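Local structure of D-alanyl-D-alanine carboxypeptidase (Penicillin binding protein) family protein (Francisella tularensis subsp. tularensis, 6OSU) at residues K366-K370 with T371-Y375; L35-P38 with A39-T42; P384-N387 with A388-T392. The protein probably removes the terminal D-alanine from peptidoglycan precursor peptides, as a serine-type D-Ala-D-Ala carboxypeptidase of the peptidase S11 family. One frame throughout, in Å; residues are numbered along the deposited sequence.

Contact 1: K366-K370 with T371-Y375; sequences KTVPK and TYVPY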
loop_
_atom_site.group_PDB
_atom_site.type_symbol
_atom_site.label_atom_id
_atom_site.label_comp_id
_atom_site.label_asym_id
_atom_site.label_seq_id
_atom_site.Cartn_x
_atom_site.Cartn_y
_atom_site.Cartn_z
ATOM N N LYS A 366 -17.344 -2.750 -1.897
ATOM C CA LYS A 366 -16.725 -2.244 -3.112
ATOM C C LYS A 366 -16.353 -0.773 -2.970
ATOM O O LYS A 366 -17.007 -0.008 -2.255
ATOM C CB LYS A 366 -17.665 -2.440 -4.316
ATOM C CG LYS A 366 -16.978 -2.398 -5.673
ATOM C CD LYS A 366 -17.968 -2.644 -6.806
ATOM C CE LYS A 366 -17.420 -2.169 -8.152
ATOM N NZ LYS A 366 -16.437 -3.115 -8.758
ATOM N N THR A 367 -15.283 -0.389 -3.662
ATOM C CA THR A 367 -14.883 1.010 -3.785
ATOM C C THR A 367 -15.544 1.583 -5.034
ATOM O O THR A 367 -15.221 1.182 -6.157
ATOM C CB THR A 367 -13.363 1.132 -3.858
ATOM O OG1 THR A 367 -12.780 0.592 -2.666
ATOM C CG2 THR A 367 -12.947 2.587 -4.008
ATOM N N VAL A 368 -16.473 2.514 -4.843
ATOM C CA VAL A 368 -17.270 3.050 -5.945
ATOM C C VAL A 368 -17.209 4.572 -5.894
ATOM O O VAL A 368 -16.899 5.161 -4.847
ATOM C CB VAL A 368 -18.733 2.549 -5.885
ATOM C CG1 VAL A 368 -18.784 1.034 -6.032
ATOM C CG2 VAL A 368 -19.389 2.980 -4.587
ATOM N N PRO A 369 -17.480 5.239 -7.017
ATOM C CA PRO A 369 -17.503 6.708 -7.005
ATOM C C PRO A 369 -18.542 7.240 -6.029
ATOM O O PRO A 369 -19.640 6.693 -5.905
ATOM C CB PRO A 369 -17.859 7.067 -8.451
ATOM C CG PRO A 369 -17.423 5.880 -9.255
ATOM C CD PRO A 369 -17.654 4.693 -8.376
ATOM N N LYS A 370 -18.176 8.321 -5.326
ATOM C CA LYS A 370 -19.113 8.966 -4.410
ATOM C C LYS A 370 -20.405 9.344 -5.118
ATOM O O LYS A 370 -21.493 9.242 -4.541
ATOM C CB LYS A 370 -18.485 10.214 -3.792
ATOM C CG LYS A 370 -17.520 9.972 -2.651
ATOM C CD LYS A 370 -17.282 11.274 -1.895
ATOM C CE LYS A 370 -15.807 11.644 -1.841
ATOM N NZ LYS A 370 -15.012 10.717 -0.984
ATOM N N THR A 371 -20.301 9.781 -6.375
ATOM C CA THR A 371 -21.466 10.234 -7.120
ATOM C C THR A 371 -22.403 9.096 -7.505
ATOM O O THR A 371 -23.559 9.360 -7.853
ATOM C CB THR A 371 -21.015 10.982 -8.375
ATOM O OG1 THR A 371 -20.087 10.170 -9.105
ATOM C CG2 THR A 371 -20.340 12.291 -7.998
ATOM N N TYR A 372 -21.938 7.844 -7.458
ATOM C CA TYR A 372 -22.807 6.718 -7.789
ATOM C C TYR A 372 -23.701 6.315 -6.625
ATOM O O TYR A 372 -24.793 5.780 -6.850
ATOM C CB TYR A 372 -21.988 5.492 -8.207
ATOM C CG TYR A 372 -21.352 5.531 -9.581
ATOM C CD1 TYR A 372 -20.765 4.389 -10.113
ATOM C CD2 TYR A 372 -21.318 6.696 -10.339
ATOM C CE1 TYR A 372 -20.173 4.397 -11.353
ATOM C CE2 TYR A 372 -20.724 6.712 -11.590
ATOM C CZ TYR A 372 -20.153 5.556 -12.088
ATOM O OH TYR A 372 -19.557 5.548 -13.325
ATOM N N VAL A 373 -23.260 6.566 -5.388
ATOM C CA VAL A 373 -23.838 5.869 -4.233
ATOM C C VAL A 373 -25.349 6.048 -4.120
ATOM O O VAL A 373 -26.058 5.033 -3.994
ATOM C CB VAL A 373 -23.097 6.274 -2.948
ATOM C CG1 VAL A 373 -23.839 5.753 -1.731
ATOM C CG2 VAL A 373 -21.677 5.739 -2.979
ATOM N N PRO A 374 -25.911 7.260 -4.157
ATOM C CA PRO A 374 -27.369 7.385 -4.001
ATOM C C PRO A 374 -28.174 6.802 -5.152
ATOM O O PRO A 374 -29.407 6.785 -5.069
ATOM C CB PRO A 374 -27.581 8.902 -3.893
ATOM C CG PRO A 374 -26.430 9.492 -4.601
ATOM C CD PRO A 374 -25.274 8.584 -4.309
ATOM N N TYR A 375 -27.535 6.313 -6.213
ATOM C CA TYR A 375 -28.242 5.807 -7.383
ATOM C C TYR A 375 -28.093 4.307 -7.581
ATOM O O TYR A 375 -28.580 3.782 -8.588
ATOM C CB TYR A 375 -27.765 6.542 -8.639
ATOM C CG TYR A 375 -28.183 7.988 -8.663
ATOM C CD1 TYR A 375 -29.293 8.395 -9.390
ATOM C CD2 TYR A 375 -27.485 8.943 -7.939
ATOM C CE1 TYR A 375 -29.687 9.717 -9.406
ATOM C CE2 TYR A 375 -27.871 10.264 -7.945
ATOM C CZ TYR A 375 -28.972 10.646 -8.681
ATOM O OH TYR A 375 -29.359 11.964 -8.691
#

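Contact 2: L35-P38 with A39-T42; sequences LDAP and AWVT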
loop_
_atom_site.group_PDB
_atom_site.type_symbol
_atom_site.label_atom_id
_atom_site.label_comp_id
_atom_site.label_asym_id
_atom_site.label_seq_id
_atom_site.Cartn_x
_atom_site.Cartn_y
_atom_site.Cartn_z
ATOM N N LEU A 35 -1.477 10.675 -16.902
ATOM C CA LEU A 35 -0.113 11.023 -16.539
ATOM C C LEU A 35 0.810 10.563 -17.658
ATOM O O LEU A 35 0.422 9.773 -18.523
ATOM C CB LEU A 35 0.297 10.375 -15.210
ATOM C CG LEU A 35 -0.745 10.280 -14.091
ATOM C CD1 LEU A 35 -0.182 9.490 -12.920
ATOM C CD2 LEU A 35 -1.198 11.658 -13.641
ATOM N N ASP A 36 2.043 11.061 -17.649
ATOM C CA ASP A 36 3.040 10.595 -18.604
ATOM C C ASP A 36 3.953 9.528 -18.012
ATOM O O ASP A 36 4.971 9.188 -18.624
ATOM C CB ASP A 36 3.856 11.772 -19.159
ATOM C CG ASP A 36 4.566 12.573 -18.082
ATOM O OD1 ASP A 36 4.930 12.004 -17.032
ATOM O OD2 ASP A 36 4.762 13.788 -18.300
ATOM N N ALA A 37 3.620 9.007 -16.835
ATOM C CA ALA A 37 4.326 7.849 -16.316
ATOM C C ALA A 37 4.029 6.639 -17.199
ATOM O O ALA A 37 2.878 6.424 -17.590
ATOM C CB ALA A 37 3.917 7.557 -14.874
ATOM N N PRO A 38 5.043 5.851 -17.552
ATOM C CA PRO A 38 4.790 4.647 -18.359
ATOM C C PRO A 38 3.892 3.620 -17.681
ATOM O O PRO A 38 3.318 2.775 -18.380
ATOM C CB PRO A 38 6.196 4.085 -18.607
ATOM C CG PRO A 38 7.080 4.754 -17.595
ATOM C CD PRO A 38 6.478 6.096 -17.344
ATOM N N ALA A 39 3.746 3.657 -16.355
ATOM C CA ALA A 39 2.900 2.694 -15.664
ATOM C C ALA A 39 2.501 3.246 -14.303
ATOM O O ALA A 39 3.278 3.949 -13.653
ATOM C CB ALA A 39 3.611 1.347 -15.494
ATOM N N TRP A 40 1.282 2.911 -13.879
ATOM C CA TRP A 40 0.821 3.263 -12.541
ATOM C C TRP A 40 -0.380 2.404 -12.177
ATOM O O TRP A 40 -1.005 1.777 -13.037
ATOM C CB TRP A 40 0.458 4.750 -12.425
ATOM C CG TRP A 40 -0.863 5.122 -13.042
ATOM C CD1 TRP A 40 -2.107 4.906 -12.517
ATOM C CD2 TRP A 40 -1.067 5.798 -14.288
ATOM N NE1 TRP A 40 -3.070 5.392 -13.366
ATOM C CE2 TRP A 40 -2.458 5.947 -14.460
ATOM C CE3 TRP A 40 -0.210 6.287 -15.278
ATOM C CZ2 TRP A 40 -3.011 6.565 -15.579
ATOM C CZ3 TRP A 40 -0.763 6.902 -16.389
ATOM C CH2 TRP A 40 -2.149 7.033 -16.530
ATOM N N VAL A 41 -0.701 2.401 -10.884
ATOM C CA VAL A 41 -1.901 1.748 -10.374
ATOM C C VAL A 41 -2.297 2.427 -9.070
ATOM O O VAL A 41 -1.440 2.852 -8.291
ATOM C CB VAL A 41 -1.692 0.229 -10.176
ATOM C CG1 VAL A 41 -0.757 -0.041 -9.008
ATOM C CG2 VAL A 41 -3.035 -0.477 -9.971
ATOM N N THR A 42 -3.604 2.551 -8.850
ATOM C CA THR A 42 -4.151 3.049 -7.597
ATOM C C THR A 42 -5.167 2.036 -7.093
ATOM O O THR A 42 -6.098 1.674 -7.820
ATOM C CB THR A 42 -4.810 4.425 -7.759
ATOM O OG1 THR A 42 -3.892 5.330 -8.385
ATOM C CG2 THR A 42 -5.211 4.989 -6.396
#

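Contact 3: P384-N387 with A388-T392; sequences PNLN and APIKT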
loop_
_atom_site.group_PDB
_atom_site.type_symbol
_atom_site.label_atom_id
_atom_site.label_comp_id
_atom_site.label_asym_id
_atom_site.label_seq_id
_atom_site.Cartn_x
_atom_site.Cartn_y
_atom_site.Cartn_z
ATOM N N PRO A 384 -31.886 -17.094 -17.475
ATOM C CA PRO A 384 -33.113 -17.016 -18.289
ATOM C C PRO A 384 -33.753 -18.363 -18.558
ATOM O O PRO A 384 -34.944 -18.409 -18.891
ATOM C CB PRO A 384 -32.636 -16.354 -19.588
ATOM C CG PRO A 384 -31.168 -16.614 -19.633
ATOM C CD PRO A 384 -30.701 -16.616 -18.207
ATOM N N ASN A 385 -33.006 -19.461 -18.426
ATOM C CA ASN A 385 -33.530 -20.806 -18.635
ATOM C C ASN A 385 -33.859 -21.503 -17.321
ATOM O O ASN A 385 -33.769 -22.732 -17.226
ATOM C CB ASN A 385 -32.536 -21.636 -19.443
ATOM C CG ASN A 385 -32.027 -20.902 -20.665
ATOM O OD1 ASN A 385 -30.845 -20.573 -20.756
ATOM N ND2 ASN A 385 -32.920 -20.632 -21.609
ATOM N N LEU A 386 -34.238 -20.739 -16.301
ATOM C CA LEU A 386 -34.563 -21.293 -14.994
ATOM C C LEU A 386 -36.028 -21.710 -14.969
ATOM O O LEU A 386 -36.918 -20.880 -15.182
ATOM C CB LEU A 386 -34.278 -20.274 -13.892
ATOM C CG LEU A 386 -34.464 -20.776 -12.463
ATOM C CD1 LEU A 386 -33.478 -21.896 -12.169
ATOM C CD2 LEU A 386 -34.314 -19.643 -11.462
ATOM N N ASN A 387 -36.273 -22.990 -14.706
ATOM C CA ASN A 387 -37.625 -23.497 -14.547
ATOM C C ASN A 387 -37.659 -24.445 -13.357
ATOM O O ASN A 387 -36.630 -24.974 -12.927
ATOM C CB ASN A 387 -38.127 -24.204 -15.817
ATOM C CG ASN A 387 -37.021 -24.935 -16.556
ATOM O OD1 ASN A 387 -36.494 -25.937 -16.073
ATOM N ND2 ASN A 387 -36.670 -24.440 -17.739
ATOM N N ALA A 388 -38.857 -24.640 -12.817
ATOM C CA ALA A 388 -39.026 -25.560 -11.707
ATOM C C ALA A 388 -38.859 -27.000 -12.192
ATOM O O ALA A 388 -39.207 -27.323 -13.331
ATOM C CB ALA A 388 -40.399 -25.375 -11.070
ATOM N N PRO A 389 -38.344 -27.898 -11.336
ATOM C CA PRO A 389 -37.990 -27.703 -9.923
ATOM C C PRO A 389 -36.622 -27.066 -9.671
ATOM O O PRO A 389 -35.720 -27.165 -10.503
ATOM C CB PRO A 389 -38.012 -29.131 -9.374
ATOM C CG PRO A 389 -37.573 -29.959 -10.532
ATOM C CD PRO A 389 -38.153 -29.298 -11.757
ATOM N N ILE A 390 -36.489 -26.414 -8.516
ATOM C CA ILE A 390 -35.231 -25.853 -8.038
ATOM C C ILE A 390 -35.058 -26.285 -6.589
ATOM O O ILE A 390 -36.009 -26.220 -5.803
ATOM C CB ILE A 390 -35.205 -24.315 -8.145
ATOM C CG1 ILE A 390 -35.512 -23.863 -9.574
ATOM C CG2 ILE A 390 -33.866 -23.767 -7.673
ATOM C CD1 ILE A 390 -35.988 -22.433 -9.666
ATOM N N LYS A 391 -33.852 -26.720 -6.235
ATOM C CA LYS A 391 -33.581 -27.192 -4.886
ATOM C C LYS A 391 -32.854 -26.126 -4.074
ATOM O O LYS A 391 -32.182 -25.251 -4.622
ATOM C CB LYS A 391 -32.754 -28.481 -4.901
ATOM C CG LYS A 391 -32.761 -29.224 -3.564
ATOM C CD LYS A 391 -31.520 -30.077 -3.382
ATOM C CE LYS A 391 -31.647 -31.406 -4.100
ATOM N NZ LYS A 391 -30.365 -32.159 -4.063
ATOM N N THR A 392 -33.008 -26.209 -2.751
ATOM C CA THR A 392 -32.255 -25.354 -1.844
ATOM C C THR A 392 -30.759 -25.551 -2.053
ATOM O O THR A 392 -30.264 -26.682 -2.060
ATOM C CB THR A 392 -32.630 -25.665 -0.393
ATOM O OG1 THR A 392 -33.964 -25.209 -0.129
ATOM C CG2 THR A 392 -31.664 -24.993 0.573
#

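Contact 1: K366-K370 with T371-Y375
The carbonyl of Pro-369, on strand 364-369, accepts the backbone N-H of Tyr-372, with Tyr-372 N 3.0 Å from Pro-369 O. The donor stands well above the carbonyl plane, and the N-H...O angle is 148°. One residue on, Val-373 N reaches Lys-370 O over 3.3 Å, a weak bond, and the backbone coils into a 3-10 segment. The same turn lays the pyrrolidine of Pro-369 over the face of the Tyr-372 ring, the two planes tilted by roughly 25°: Pro-369 CG stands 3.7 Å from the ring centroid and almost on its normal, a CH-pi contact. Pro-369 CD sits nearer one side, 3.6 Å from Tyr-372 CD1. With CG anti to its carbonyl carbon (chi1 -74°), the tyrosine swings its ring back over the proline. Its hydroxyl is hydrogen-bonded to Arg-29, and Thr-371 OG1 to the carbonyl of Ile-28, so the N-terminal segment is held here. The methyls Val-368 CG2 and Val-373 CG2 meet at 3.9 Å, and Val-373 packs on Glu-329 and Val-331 of strand 328-334. This is a turn with 3-10 character following a beta strand, carrying the chain from one sheet of the PBP5-type C-terminal domain to the other.

Contact 2: L35-P38 with A39-T42
This is a local apolar contact at the entrance to strand 39-44, where the incoming loop folds back over the indole of Trp-40, between the central antiparallel sheet and helix 310-327. Leu-35 lies over one face of the ring system: its CG is 4.2 Å from the centroid of the six-membered ring and 13° off the normal, a CH-pi contact. Leu-35 CD1 rides 3.9 Å above the indole plane, displaced toward the rim, while Leu-35 CB touches Trp-40 CZ3 at 3.8 Å. The side chain therefore lies along the ring with CB and CD1 both in contact. Trp-40 CG lies between the backbone N and the carbonyl carbon (chi1 77°), which turns the indole back toward the loop that precedes the strand.

Ala-37 meets the ring at its edge. Its carbonyl oxygen lies near the indole plane, 3.9 Å from Trp-40 CE3, and its methyl group is a looser neighbour, with Ala-37 CB 4.3 Å from the same carbon. At the pyrrole end Trp-40 NE1 is hydrogen-bonded to Ser-52 OG on strand 50-54, which gives the indole N-H a partner and helps fix the rotation of the ring. Leu-320 of helix 310-327 packs against both Leu-35 and Trp-40, and Val-304 of strand 298-307 touches both Ala-37 and Trp-40. Such packing of a helix on the face of a five-stranded antiparallel sheet belongs to the alpha/beta part of the penicillin-binding protein and serine beta-lactamase fold.

Contact 3: P384-N387 with A388-T392
Leu-386 and Ile-390 meet through the ends of their side chains, on one side of a bend in the loop between strands 376-382 and 395-403. Ile-390 CD1 lies 3.6 Å from both Leu-386 CD1 and Leu-386 CG, and 3.7 Å from Leu-386 CD2, and the two side chains run at about a right angle. The isoleucine methyl thus does not touch one branch alone: it sits against the fork of the leucine. Extension of the leucine, its CG trans to the backbone N (chi1 -175°), carries the fork out to this methyl.

The carbonyl oxygen of Asn-387 also lies 3.7 Å from Ile-390 CG1, so the isoleucine packs against main chain as well as leucine. The bend that brings the pair together includes a cis peptide bond between Ala-388 and Pro-389, which sets their alpha carbons on the same side of that bond, with Ala-388 CA 3.0 Å from Pro-389 CA, and helps turn the chain.

Further out, Val-396 of strand 395-403 touches both Leu-386 and Ile-390, while Ile-347 and Val-421 in neighbouring loops pack on Ile-390. A backbone hydrogen bond ties Ala-388 to Pro-348, and Thr-392 N is hydrogen-bonded to Asn-420 OD1. What results is a strand-connecting loop with a cis-proline bend, packed on strand 395-403 and neighbouring loops of the C-terminal beta domain.

From the N terminus, contact 2 comes first: it folds the loop of residues 35-38 onto the start of strand 39-44, in the catalytic part of the chain. Contact 1 follows much later, turning strand 364-369 toward strand 376-382, and contact 3 bends the loop after that strand on the way to strand 395-403. The three stand in series, without nesting or crossing, and none touches another. Contacts 1 and 2 approach to about 8 Å between nearest atoms, while contact 3 lies about 22 Å from contact 1 by the same measure. Contact 1 ties the C-terminal domain to the catalytic part: Thr-367 is hydrogen-bonded to Thr-47 and Asp-49, Thr-371 and Tyr-372 to Ile-28 and Arg-29.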